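Local coordinates for hypothetical UPF0271 protein TTHB195 (Thermus thermophilus, PDB 2DFA), which probably cleaves 5-oxoproline to L-glutamate at the expense of ATP, as the A subunit of a three-component 5-oxoprolinase complex, at residues A7-S12 with S29-A34; C35-G40 with G64-V69; V59-G64 with Y89-L94; F71-M76 with K109-L114; R120-A125 with G146-E151. One frame throughout, in Å; residues are numbered along the deposited sequence. Where two conformers were deposited one is given.

Contact 1 of 5, residues A7-S12 with S29-A34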
# COMPACT_ATOMS: atom_id res chain seq x y z
N ALA A 7 -19.42 10.14 15.92
CA ALA A 7 -19.15 10.43 14.52
C ALA A 7 -17.79 9.86 14.16
O ALA A 7 -16.91 9.74 15.02
CB ALA A 7 -19.17 11.93 14.28
N ASP A 8 -17.62 9.50 12.90
CA ASP A 8 -16.34 8.96 12.46
C ASP A 8 -15.39 10.14 12.33
O ASP A 8 -15.83 11.27 12.09
CB ASP A 8 -16.47 8.26 11.10
CG ASP A 8 -17.52 7.17 11.11
OD1 ASP A 8 -17.65 6.47 12.13
OD2 ASP A 8 -18.21 7.01 10.08
N ALA A 9 -14.10 9.88 12.50
CA ALA A 9 -13.09 10.93 12.41
C ALA A 9 -11.70 10.34 12.20
O ALA A 9 -11.53 9.12 12.22
CB ALA A 9 -13.10 11.77 13.68
N GLY A 10 -10.72 11.22 12.00
CA GLY A 10 -9.35 10.80 11.79
C GLY A 10 -9.17 9.94 10.54
O GLY A 10 -8.28 9.11 10.48
N GLU A 11 -10.01 10.16 9.53
CA GLU A 11 -9.91 9.36 8.32
C GLU A 11 -8.96 9.92 7.26
O GLU A 11 -8.75 9.29 6.21
CB GLU A 11 -11.32 9.14 7.76
CG GLU A 11 -12.26 8.63 8.85
CD GLU A 11 -13.54 8.02 8.32
OE1 GLU A 11 -14.45 8.78 7.92
OE2 GLU A 11 -13.64 6.77 8.31
N SER A 12 -8.38 11.09 7.53
CA SER A 12 -7.43 11.71 6.62
C SER A 12 -6.23 10.77 6.45
O SER A 12 -5.89 10.02 7.37
CB SER A 12 -6.93 13.05 7.17
OG SER A 12 -7.99 13.98 7.31
N SER A 29 -19.84 13.46 21.53
CA SER A 29 -19.28 13.02 22.80
C SER A 29 -18.30 11.86 22.59
O SER A 29 -17.46 11.61 23.44
CB SER A 29 -20.39 12.61 23.78
OG SER A 29 -21.24 11.62 23.24
N SER A 30 -18.41 11.17 21.46
CA SER A 30 -17.50 10.06 21.15
C SER A 30 -17.15 10.09 19.66
O SER A 30 -17.93 10.56 18.84
CB SER A 30 -18.12 8.69 21.50
OG SER A 30 -18.24 8.50 22.90
N ALA A 31 -15.96 9.60 19.33
CA ALA A 31 -15.52 9.57 17.94
C ALA A 31 -14.96 8.19 17.62
O ALA A 31 -14.39 7.52 18.48
CB ALA A 31 -14.46 10.63 17.71
N ASN A 32 -15.14 7.76 16.37
CA ASN A 32 -14.64 6.47 15.92
C ASN A 32 -13.48 6.80 15.00
O ASN A 32 -13.67 7.30 13.89
CB ASN A 32 -15.73 5.73 15.13
CG ASN A 32 -17.11 5.90 15.75
OD1 ASN A 32 -17.34 5.54 16.91
ND2 ASN A 32 -18.04 6.46 14.98
N LEU A 33 -12.26 6.56 15.47
CA LEU A 33 -11.07 6.88 14.70
C LEU A 33 -10.56 5.76 13.80
O LEU A 33 -10.45 4.61 14.23
CB LEU A 33 -9.94 7.33 15.64
CG LEU A 33 -9.92 8.82 15.99
CD1 LEU A 33 -11.29 9.28 16.46
CD2 LEU A 33 -8.87 9.06 17.05
N ALA A 34 -10.24 6.11 12.56
CA ALA A 34 -9.72 5.16 11.59
C ALA A 34 -8.37 4.66 12.10
O ALA A 34 -7.67 5.37 12.84
CB ALA A 34 -9.55 5.82 10.21
O HOH W 1 -7.64 8.28 13.20
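Ala7, Asp8 and Ala9 pair in parallel with Ala31, Asn32 and Leu33 as neighbouring strands of one sheet, the two short axes approaching to 4.5 Å and twisted against each other by 38°. Asn32 bridges two alanines through its backbone: its N gives to Ala7 O at 3.0 Å, and its O accepts from Ala9 N at 3.0 Å. Farther along, Ala34 N reaches Ala9 O at 3.3 Å, and a water donates to both Gly10 O and Ala34 O. On the face lined by Ala7, Ala9, Ala31 and Leu33 the packing is apolar, with Ala9 CB 4.1 Å from Leu33 CD1. The other face carries Asp8 and Asn32, whose side chains cross obliquely. Asn32 ND2 donates to Asp8 OD1 at 2.9 Å, on the anti side of the carboxylate and 26° out of its plane. The amide has other holds: ND2 also bonds Asn6 OD1, and OD1 bonds His107 NE2. The strands belong to a beta-alpha-beta unit completed by helix 21-24. An amide tied down at both ends probably fixes the rotation of the Asp8 carboxylate, which with His62 and His111 surrounds a vacant point consistent with an empty metal site.

Contact 2 of 5, residues C35-G40 with G64-V69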
# COMPACT_ATOMS: atom_id res chain seq x y z
N CYS A 35 -7.99 3.44 11.70
CA CYS A 35 -6.75 2.86 12.18
C CYS A 35 -5.68 2.52 11.13
O CYS A 35 -4.87 1.62 11.35
CB CYS A 35 -7.08 1.60 13.00
SG CYS A 35 -8.34 1.88 14.30
N GLY A 36 -5.69 3.24 10.01
CA GLY A 36 -4.68 3.02 8.98
C GLY A 36 -4.99 2.07 7.84
O GLY A 36 -4.18 1.94 6.92
N PHE A 37 -6.15 1.41 7.87
CA PHE A 37 -6.50 0.47 6.80
C PHE A 37 -7.37 1.09 5.69
O PHE A 37 -7.08 0.90 4.51
CB PHE A 37 -7.23 -0.75 7.39
CG PHE A 37 -6.30 -1.81 7.92
CD1 PHE A 37 -5.17 -1.47 8.66
CD2 PHE A 37 -6.57 -3.16 7.70
CE1 PHE A 37 -4.32 -2.46 9.18
CE2 PHE A 37 -5.73 -4.16 8.21
CZ PHE A 37 -4.61 -3.81 8.94
N HIS A 38 -8.43 1.79 6.08
CA HIS A 38 -9.26 2.42 5.08
C HIS A 38 -9.07 3.93 5.12
O HIS A 38 -9.63 4.67 4.32
CB HIS A 38 -10.72 2.07 5.37
CG HIS A 38 -11.15 2.73 6.65
ND1 HIS A 38 -10.96 2.18 7.88
CD2 HIS A 38 -11.80 3.96 6.82
CE1 HIS A 38 -11.49 3.05 8.76
NE2 HIS A 38 -11.99 4.13 8.15
N GLY A 39 -8.23 4.35 6.05
CA GLY A 39 -7.90 5.76 6.21
C GLY A 39 -7.14 5.92 7.52
O GLY A 39 -6.89 4.93 8.22
N GLY A 40 -6.76 7.15 7.84
CA GLY A 40 -6.04 7.40 9.08
C GLY A 40 -4.57 6.98 9.13
O GLY A 40 -4.23 5.99 9.77
N GLY A 64 -11.39 -1.27 9.82
CA GLY A 64 -12.00 -1.57 8.54
C GLY A 64 -11.21 -2.57 7.71
O GLY A 64 -10.17 -3.08 8.15
N PHE A 65 -11.72 -2.87 6.52
CA PHE A 65 -11.06 -3.78 5.60
C PHE A 65 -9.77 -3.15 5.09
O PHE A 65 -9.62 -1.92 5.07
CB PHE A 65 -11.96 -4.06 4.38
CG PHE A 65 -13.03 -5.09 4.61
CD1 PHE A 65 -12.75 -6.29 5.24
CD2 PHE A 65 -14.32 -4.88 4.12
CE1 PHE A 65 -13.74 -7.28 5.38
CE2 PHE A 65 -15.31 -5.85 4.25
CZ PHE A 65 -15.02 -7.05 4.88
N PRO A 66 -8.81 -3.98 4.66
CA PRO A 66 -7.55 -3.45 4.14
C PRO A 66 -7.79 -3.04 2.69
O PRO A 66 -7.42 -3.77 1.75
CB PRO A 66 -6.60 -4.64 4.28
CG PRO A 66 -7.51 -5.80 4.01
CD PRO A 66 -8.74 -5.45 4.82
N ASP A 67 -8.41 -1.89 2.50
CA ASP A 67 -8.74 -1.37 1.16
C ASP A 67 -8.73 0.16 1.21
O ASP A 67 -9.78 0.80 1.28
CB ASP A 67 -10.12 -1.90 0.74
CG ASP A 67 -10.54 -1.44 -0.65
OD1 ASP A 67 -9.69 -0.99 -1.44
OD2 ASP A 67 -11.75 -1.53 -0.95
N LEU A 68 -7.54 0.74 1.18
CA LEU A 68 -7.39 2.19 1.25
C LEU A 68 -8.04 2.91 0.08
O LEU A 68 -8.84 3.83 0.28
CB LEU A 68 -5.91 2.56 1.32
CG LEU A 68 -5.59 4.06 1.47
CD1 LEU A 68 -6.25 4.59 2.74
CD2 LEU A 68 -4.09 4.25 1.52
N VAL A 69 -7.70 2.50 -1.14
CA VAL A 69 -8.26 3.16 -2.31
C VAL A 69 -9.78 3.09 -2.31
O VAL A 69 -10.45 4.01 -2.77
CB VAL A 69 -7.68 2.57 -3.63
CG1 VAL A 69 -8.18 1.14 -3.85
CG2 VAL A 69 -8.06 3.45 -4.81
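Beside a possible metal site, the loops that follow strands 30-34 and 58-62 come together, Phe37 and His38 lying against Gly64, Phe65 and Pro66. No hydrogen bond crosses between the segments; shape does the work. Phe37 CB approaches Phe65 O to 3.5 Å. Its CG stands beside the backbone N (chi1 -83°), and from there the ring extends with CD2 3.6 Å from Gly64 O and 3.7 Å from Pro66 CB, while Phe65 C lies at the ring edge. Pro66 is the centre of an inverse gamma turn, a tight bend that sets Pro66 CA and CB beside the phenyl ring; both loops sit at the C-terminal edge of the parallel sheet, where strands hand over to the connecting chain. An alanine in place of Phe37 would keep CB near Phe65 O, but without the ring a gap would probably open beside Pro66 CB, and Pro42 of a neighbouring subunit would be likely to lose its packing partner. His38 holds CG in the crowded position between backbone N and carbonyl carbon (chi1 68°), with ND1 3.9 Å from Gly64 CA, so close that a CB on Gly64 would run into the imidazole. Its NE2 bonds Glu11 OE2, and the ring stacks on that of His111. Leu68 CD1 comes to 3.7 Å from His38 O, a buried carbonyl oxygen with no polar partner in the model. Leu68 also packs on Phe16 of another neighbouring subunit.

Contact 3 of 5, residues V59-G64 with Y89-L94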
# COMPACT_ATOMS: atom_id res chain seq x y z
N VAL A 59 -12.59 8.48 22.63
CA VAL A 59 -12.11 7.88 21.39
C VAL A 59 -12.27 6.36 21.34
O VAL A 59 -11.92 5.65 22.28
CB VAL A 59 -10.62 8.24 21.16
CG1 VAL A 59 -10.07 7.49 19.94
CG2 VAL A 59 -10.49 9.74 20.97
N GLY A 60 -12.81 5.88 20.23
CA GLY A 60 -12.99 4.45 20.03
C GLY A 60 -12.35 4.08 18.71
O GLY A 60 -12.07 4.96 17.89
N ALA A 61 -12.10 2.79 18.50
CA ALA A 61 -11.49 2.32 17.25
C ALA A 61 -12.53 2.10 16.17
O ALA A 61 -13.63 1.61 16.43
CB ALA A 61 -10.70 1.03 17.50
N HIS A 62 -12.17 2.45 14.94
CA HIS A 62 -13.04 2.31 13.79
C HIS A 62 -12.30 1.42 12.77
O HIS A 62 -11.91 1.88 11.70
CB HIS A 62 -13.31 3.70 13.21
CG HIS A 62 -14.52 3.79 12.33
ND1 HIS A 62 -15.65 3.04 12.54
CD2 HIS A 62 -14.80 4.61 11.29
CE1 HIS A 62 -16.59 3.40 11.68
NE2 HIS A 62 -16.09 4.35 10.90
N PRO A 63 -12.09 0.13 13.10
CA PRO A 63 -11.39 -0.78 12.20
C PRO A 63 -12.14 -1.10 10.90
O PRO A 63 -13.37 -1.16 10.88
CB PRO A 63 -11.17 -2.02 13.06
CG PRO A 63 -12.40 -2.03 13.95
CD PRO A 63 -12.49 -0.56 14.35
N GLY A 64 -11.39 -1.27 9.82
CA GLY A 64 -12.00 -1.57 8.54
C GLY A 64 -11.21 -2.57 7.71
O GLY A 64 -10.17 -3.08 8.15
N TYR A 89 -4.83 -5.85 15.04
CA TYR A 89 -3.76 -4.98 14.58
C TYR A 89 -4.18 -3.52 14.67
O TYR A 89 -3.45 -2.68 15.17
CB TYR A 89 -3.42 -5.33 13.12
CG TYR A 89 -2.27 -4.55 12.52
CD1 TYR A 89 -2.44 -3.22 12.11
CD2 TYR A 89 -1.01 -5.13 12.37
CE1 TYR A 89 -1.39 -2.49 11.56
CE2 TYR A 89 0.05 -4.41 11.83
CZ TYR A 89 -0.14 -3.10 11.43
OH TYR A 89 0.91 -2.38 10.91
N GLN A 90 -5.37 -3.22 14.16
CA GLN A 90 -5.88 -1.86 14.15
C GLN A 90 -6.18 -1.30 15.53
O GLN A 90 -5.81 -0.17 15.84
CB GLN A 90 -7.13 -1.79 13.27
CG GLN A 90 -6.80 -1.99 11.78
CD GLN A 90 -8.02 -1.98 10.90
OE1 GLN A 90 -8.54 -0.92 10.55
NE2 GLN A 90 -8.49 -3.16 10.52
N ILE A 91 -6.84 -2.09 16.36
CA ILE A 91 -7.15 -1.65 17.72
C ILE A 91 -5.85 -1.36 18.45
O ILE A 91 -5.73 -0.35 19.15
CB ILE A 91 -7.93 -2.74 18.50
CG1 ILE A 91 -9.35 -2.85 17.95
CG2 ILE A 91 -7.94 -2.41 20.00
CD1 ILE A 91 -10.14 -4.01 18.56
N GLY A 92 -4.87 -2.24 18.29
CA GLY A 92 -3.59 -2.04 18.95
C GLY A 92 -2.88 -0.77 18.51
O GLY A 92 -2.37 -0.02 19.35
N ALA A 93 -2.85 -0.52 17.20
CA ALA A 93 -2.19 0.66 16.68
C ALA A 93 -2.79 1.93 17.28
O ALA A 93 -2.06 2.81 17.72
CB ALA A 93 -2.28 0.70 15.15
N LEU A 94 -4.12 2.03 17.27
CA LEU A 94 -4.78 3.21 17.82
C LEU A 94 -4.51 3.34 19.32
O LEU A 94 -4.25 4.45 19.82
CB LEU A 94 -6.30 3.15 17.57
CG LEU A 94 -7.11 4.28 18.21
CD1 LEU A 94 -6.65 5.63 17.69
CD2 LEU A 94 -8.59 4.07 17.93
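Gly64 O accepts from Gln90 NE2 at 2.9 Å, in the carbonyl plane and on a lone pair, and the same glutamine returns a bond: Gly64 N gives to Gln90 OE1 at 3.0 Å, with 164° at the hydrogen. One side-chain amide thus satisfies both the N-H and the C=O of a single residue, just beyond strand 58-62 of the parallel sheet, against which helix 80-100 packs as in alpha/beta folds. The short axes of strand and helix run 8.4 Å apart at closest and at 148° between their directions, so roughly antiparallel. Gln90 extends beyond CG, and chi3 of 80° turns OE1 toward Gly64 N, where it also lies 3.3 Å from Pro63 CA. NE2 has a second bond, to Asp86 O one turn back, so the amide is gripped at both ends and its rotation fixed. Away from the amide, toward Leu94, the packing is apolar. Ala61 points its CB at the helix, between Ile91 CG1 at 4.1 Å and Leu94 CD2 at 3.7 Å. His62 faces the other way, its ND1 bonded to Lys109 O, so alternate residues of the strand serve the helix and the possible metal site. Leu94 CD2 comes in beside Gly60 O and to 3.5 Å from Ala61 CA, tighter than carbons usually sit.

Contact 4 of 5, residues F71-M76 with K109-L114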
# COMPACT_ATOMS: atom_id res chain seq x y z
N PHE A 71 -11.55 2.99 0.42
CA PHE A 71 -11.98 3.59 1.69
C PHE A 71 -12.73 2.58 2.57
O PHE A 71 -13.60 2.96 3.36
CB PHE A 71 -12.87 4.81 1.43
CG PHE A 71 -12.99 5.74 2.62
CD1 PHE A 71 -11.87 6.42 3.10
CD2 PHE A 71 -14.21 5.93 3.25
CE1 PHE A 71 -11.97 7.28 4.20
CE2 PHE A 71 -14.33 6.80 4.34
CZ PHE A 71 -13.20 7.47 4.82
N GLY A 72 -12.37 1.31 2.42
CA GLY A 72 -13.01 0.25 3.19
C GLY A 72 -14.51 0.16 2.98
O GLY A 72 -15.23 -0.36 3.83
N ARG A 73 -14.99 0.66 1.84
CA ARG A 73 -16.42 0.63 1.54
C ARG A 73 -16.80 -0.53 0.63
O ARG A 73 -17.96 -0.67 0.24
CB ARG A 73 -16.82 1.94 0.85
CG ARG A 73 -16.53 3.19 1.65
CD ARG A 73 -17.52 3.38 2.78
NE ARG A 73 -17.47 4.73 3.32
CZ ARG A 73 -18.28 5.18 4.27
NH1 ARG A 73 -19.20 4.38 4.80
NH2 ARG A 73 -18.17 6.43 4.71
N ARG A 74 -15.83 -1.38 0.30
CA ARG A 74 -16.09 -2.50 -0.58
C ARG A 74 -15.97 -3.85 0.11
O ARG A 74 -15.01 -4.12 0.82
CB ARG A 74 -15.13 -2.44 -1.78
CG ARG A 74 -15.22 -1.11 -2.53
CD ARG A 74 -14.34 -1.07 -3.78
NE ARG A 74 -12.91 -1.13 -3.47
CZ ARG A 74 -11.96 -0.98 -4.39
NH1 ARG A 74 -12.30 -0.75 -5.66
NH2 ARG A 74 -10.68 -1.06 -4.05
N GLU A 75 -16.98 -4.70 -0.09
CA GLU A 75 -17.00 -6.04 0.48
C GLU A 75 -15.74 -6.79 0.06
O GLU A 75 -15.35 -6.74 -1.11
CB GLU A 75 -18.25 -6.78 -0.00
CG GLU A 75 -18.19 -8.31 0.07
CD GLU A 75 -18.08 -8.85 1.49
OE1 GLU A 75 -18.17 -8.05 2.45
OE2 GLU A 75 -17.90 -10.08 1.64
N MET A 76 -15.11 -7.47 1.02
CA MET A 76 -13.90 -8.26 0.77
C MET A 76 -14.06 -9.63 1.42
O MET A 76 -14.45 -9.73 2.58
CB MET A 76 -12.65 -7.57 1.34
CG MET A 76 -12.20 -6.32 0.61
SD MET A 76 -10.62 -5.71 1.19
CE MET A 76 -9.48 -6.94 0.47
N LYS A 109 -15.94 0.11 17.00
CA LYS A 109 -17.05 0.14 16.05
C LYS A 109 -16.48 -0.07 14.65
O LYS A 109 -15.75 0.78 14.14
CB LYS A 109 -17.76 1.49 16.10
CG LYS A 109 -18.83 1.66 15.03
CD LYS A 109 -19.33 3.10 15.01
CE LYS A 109 -20.35 3.34 13.91
NZ LYS A 109 -20.67 4.79 13.81
N PRO A 110 -16.82 -1.20 14.02
CA PRO A 110 -16.34 -1.52 12.66
C PRO A 110 -16.74 -0.45 11.66
O PRO A 110 -17.76 0.22 11.82
CB PRO A 110 -17.03 -2.85 12.36
CG PRO A 110 -17.23 -3.46 13.73
CD PRO A 110 -17.67 -2.28 14.55
N HIS A 111 -15.93 -0.29 10.61
CA HIS A 111 -16.19 0.71 9.57
C HIS A 111 -16.68 0.14 8.25
O HIS A 111 -16.30 -0.97 7.85
CB HIS A 111 -14.93 1.53 9.29
CG HIS A 111 -14.97 2.27 7.99
ND1 HIS A 111 -15.67 3.45 7.83
CD2 HIS A 111 -14.46 1.96 6.77
CE1 HIS A 111 -15.59 3.84 6.57
NE2 HIS A 111 -14.86 2.95 5.90
N GLY A 112 -17.50 0.93 7.56
CA GLY A 112 -18.01 0.57 6.24
C GLY A 112 -18.42 -0.85 5.94
O GLY A 112 -19.25 -1.44 6.63
N ALA A 113 -17.83 -1.41 4.88
CA ALA A 113 -18.16 -2.77 4.44
C ALA A 113 -17.93 -3.84 5.50
O ALA A 113 -18.63 -4.85 5.51
CB ALA A 113 -17.40 -3.11 3.17
N LEU A 114 -16.96 -3.62 6.39
CA LEU A 114 -16.70 -4.60 7.45
C LEU A 114 -17.91 -4.62 8.38
O LEU A 114 -18.38 -5.67 8.81
CB LEU A 114 -15.44 -4.24 8.24
CG LEU A 114 -15.06 -5.15 9.42
CD1 LEU A 114 -14.94 -6.61 8.96
CD2 LEU A 114 -13.75 -4.67 10.03
O HOH W 2 -14.27 -1.54 6.07
O HOH W 3 -19.60 -5.71 3.04
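Phe71 and His111 both hold CG anti to the backbone N (chi1 -161° and 162°), and their rings meet in an offset edge-to-face pair: the edge of the imidazole turns toward the face of the phenyl, with centroids 5.4 Å apart and planes at 84°. The imidazole is pinned by its tip as well. His111 NE2 donates to Phe71 O at 2.8 Å, the oxygen lying in the ring plane, with ND1 on the side of His62. Arg73 completes the surround: its chain bends at chi2, and the guanidinium lies near the histidine, with His111 CE1 over the centre of one face and 3.8 Å from Arg73 CZ. Farther on, Ala113 N, in the first turn of helix 112-120, gives to Gly72 O at 3.0 Å, and a water donates to both Gly72 O and His111 O. A CB on Gly112 would run into Gly72 O, so the chains come this near because that residue lacks one. Ala113 CB fits against the backbone, 3.5 Å from Arg74 C, while a second water links Ala113 O to Glu75 OE1. The other carboxylate oxygen, OE2, forms a salt bridge with Lys117, and Arg74 pairs with Asp67 and with Glu82 of a neighbouring subunit. A histidine whose NE2 is spent on a backbone oxygen while ND1 faces Asp8 and His62 is consistent with a metal site, empty here, at the C-terminal ends of the strands.

Contact 5 of 5, residues R120-A125 with G146-E151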
# COMPACT_ATOMS: atom_id res chain seq x y z
N ARG A 120 -24.50 -9.17 8.70
CA ARG A 120 -25.16 -10.29 8.03
C ARG A 120 -24.36 -11.58 8.02
O ARG A 120 -24.85 -12.62 7.57
CB ARG A 120 -25.52 -9.90 6.59
CG ARG A 120 -24.34 -9.45 5.75
CD ARG A 120 -24.78 -8.99 4.37
NE ARG A 120 -23.72 -8.28 3.66
CZ ARG A 120 -22.60 -8.84 3.21
NH1 ARG A 120 -22.38 -10.13 3.38
NH2 ARG A 120 -21.69 -8.09 2.59
N ASP A 121 -23.13 -11.54 8.52
CA ASP A 121 -22.28 -12.73 8.53
C ASP A 121 -21.79 -13.08 9.94
O ASP A 121 -20.93 -12.39 10.49
CB ASP A 121 -21.08 -12.52 7.60
CG ASP A 121 -20.24 -13.76 7.45
OD1 ASP A 121 -20.80 -14.81 7.07
OD2 ASP A 121 -19.02 -13.70 7.72
N ARG A 122 -22.32 -14.16 10.49
CA ARG A 122 -21.96 -14.59 11.84
C ARG A 122 -20.48 -14.84 12.09
O ARG A 122 -19.97 -14.49 13.15
CB ARG A 122 -22.74 -15.85 12.23
CG ARG A 122 -24.20 -15.60 12.58
CD ARG A 122 -24.87 -16.88 13.08
NE ARG A 122 -26.30 -16.70 13.32
CZ ARG A 122 -26.82 -16.07 14.38
NH1 ARG A 122 -26.02 -15.56 15.31
NH2 ARG A 122 -28.13 -15.96 14.50
N GLU A 123 -19.78 -15.45 11.13
CA GLU A 123 -18.36 -15.70 11.32
C GLU A 123 -17.55 -14.42 11.40
O GLU A 123 -16.60 -14.31 12.18
CB GLU A 123 -17.81 -16.59 10.20
CG GLU A 123 -18.21 -18.06 10.35
CD GLU A 123 -17.72 -18.64 11.66
OE1 GLU A 123 -16.49 -18.83 11.81
OE2 GLU A 123 -18.56 -18.90 12.56
N THR A 124 -17.91 -13.43 10.58
CA THR A 124 -17.21 -12.16 10.60
C THR A 124 -17.51 -11.45 11.91
O THR A 124 -16.62 -10.92 12.56
CB THR A 124 -17.68 -11.25 9.44
OG1 THR A 124 -17.26 -11.82 8.20
CG2 THR A 124 -17.08 -9.86 9.59
N ALA A 125 -18.79 -11.44 12.29
CA ALA A 125 -19.21 -10.81 13.54
C ALA A 125 -18.48 -11.42 14.73
O ALA A 125 -18.00 -10.71 15.61
CB ALA A 125 -20.72 -10.97 13.72
N GLY A 146 -30.73 -5.85 16.70
CA GLY A 146 -31.49 -6.81 15.92
C GLY A 146 -30.73 -7.56 14.84
O GLY A 146 -31.34 -8.18 13.97
N THR A 147 -29.40 -7.50 14.88
CA THR A 147 -28.58 -8.17 13.88
C THR A 147 -27.81 -9.35 14.46
O THR A 147 -27.68 -9.49 15.68
CB THR A 147 -27.55 -7.19 13.26
OG1 THR A 147 -26.64 -6.75 14.27
CG2 THR A 147 -28.26 -5.97 12.68
N VAL A 148 -27.29 -10.21 13.58
CA VAL A 148 -26.51 -11.36 14.01
C VAL A 148 -25.23 -10.82 14.64
O VAL A 148 -24.54 -11.50 15.40
CB VAL A 148 -26.14 -12.29 12.82
CG1 VAL A 148 -27.41 -12.83 12.18
CG2 VAL A 148 -25.31 -11.53 11.80
N TYR A 149 -24.92 -9.57 14.32
CA TYR A 149 -23.75 -8.89 14.85
C TYR A 149 -23.96 -8.64 16.35
O TYR A 149 -23.07 -8.90 17.16
CB TYR A 149 -23.55 -7.58 14.08
CG TYR A 149 -22.41 -6.72 14.55
CD1 TYR A 149 -21.24 -7.29 15.04
CD2 TYR A 149 -22.51 -5.33 14.52
CE1 TYR A 149 -20.18 -6.50 15.48
CE2 TYR A 149 -21.46 -4.53 14.96
CZ TYR A 149 -20.31 -5.12 15.43
OH TYR A 149 -19.28 -4.32 15.89
N GLU A 150 -25.13 -8.16 16.73
CA GLU A 150 -25.42 -7.93 18.14
C GLU A 150 -25.39 -9.28 18.85
O GLU A 150 -24.86 -9.41 19.96
CB GLU A 150 -26.81 -7.31 18.32
CG GLU A 150 -27.09 -6.87 19.75
CD GLU A 150 -28.56 -6.60 20.03
OE1 GLU A 150 -29.26 -6.12 19.12
OE2 GLU A 150 -29.01 -6.86 21.17
N GLU A 151 -25.94 -10.29 18.19
CA GLU A 151 -26.00 -11.65 18.75
C GLU A 151 -24.63 -12.24 19.07
O GLU A 151 -24.40 -12.72 20.18
CB GLU A 151 -26.71 -12.58 17.78
CG GLU A 151 -28.21 -12.35 17.66
CD GLU A 151 -28.85 -13.34 16.70
OE1 GLU A 151 -28.59 -14.56 16.82
OE2 GLU A 151 -29.63 -12.90 15.82
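Arg122 reaches across to Val148 and Glu151, joining the first turns of two neighbouring helices, 122-135 and 148-155, each opened by an N-cap residue. From CB the chain sets out with CG beside its own backbone N, and CG rests 3.8 Å from Val148 CB. It runs extended through CD to NE, which passes 4.2 Å from Val148 CG1. At CZ the guanidinium flattens over the valine, CG1 lying beneath the centre of one face. The two nitrogens at the tip then close on a single oxygen: Arg122 NH2 meets Glu151 OE1 at 2.7 Å and NH1 meets it at 3.1 Å, the oxygen in the guanidinium plane. At the glutamate, both nitrogens come from the same face, above the carboxylate plane, and the two flat groups are turned 65° apart. NH1 has a second acid in Glu152, so two carboxylates probably share its charge. An alanine at Glu151 would probably leave NH2 without its mate and the guanidinium less restrained over Val148. Closer to the protein interior Ala125 CB packs 3.9 Å from Tyr149 CD1, and that ring continues onto Pro110 and Leu141. Val148 CG2 covers the backbone at Arg120 and Asp121. Of the two caps, Thr147 OG1 accepts from Glu150 N at 3.2 Å. Asp121 OD2 takes two donors from one residue: Thr124 OG1, 2.6 Å away, on its anti lone pair, and Thr124 N from above the carboxylate plane.

Contacts 1 to 4 gather around one region at the C-terminal edge of the parallel sheet. Along the chain contact 1 comes in series before all the others. Contact 1 and contact 3 share the sheet through adjacent strands 30-34 and 58-62, their centres about 10 Å apart. Contact 2 shares Gly64 with contact 3, and the segments of contacts 2 and 4 each alternate with those of contact 3. Contacts 2 and 4 have centres about 8 Å apart and both touch the same neighbouring subunit. Asp8, His62 and His111, from contacts 1, 3 and 4, converge on the possible metal site. Contact 5 comes last, about 23 Å from contact 1 between centres, and joins peripheral helices following helix 112-120.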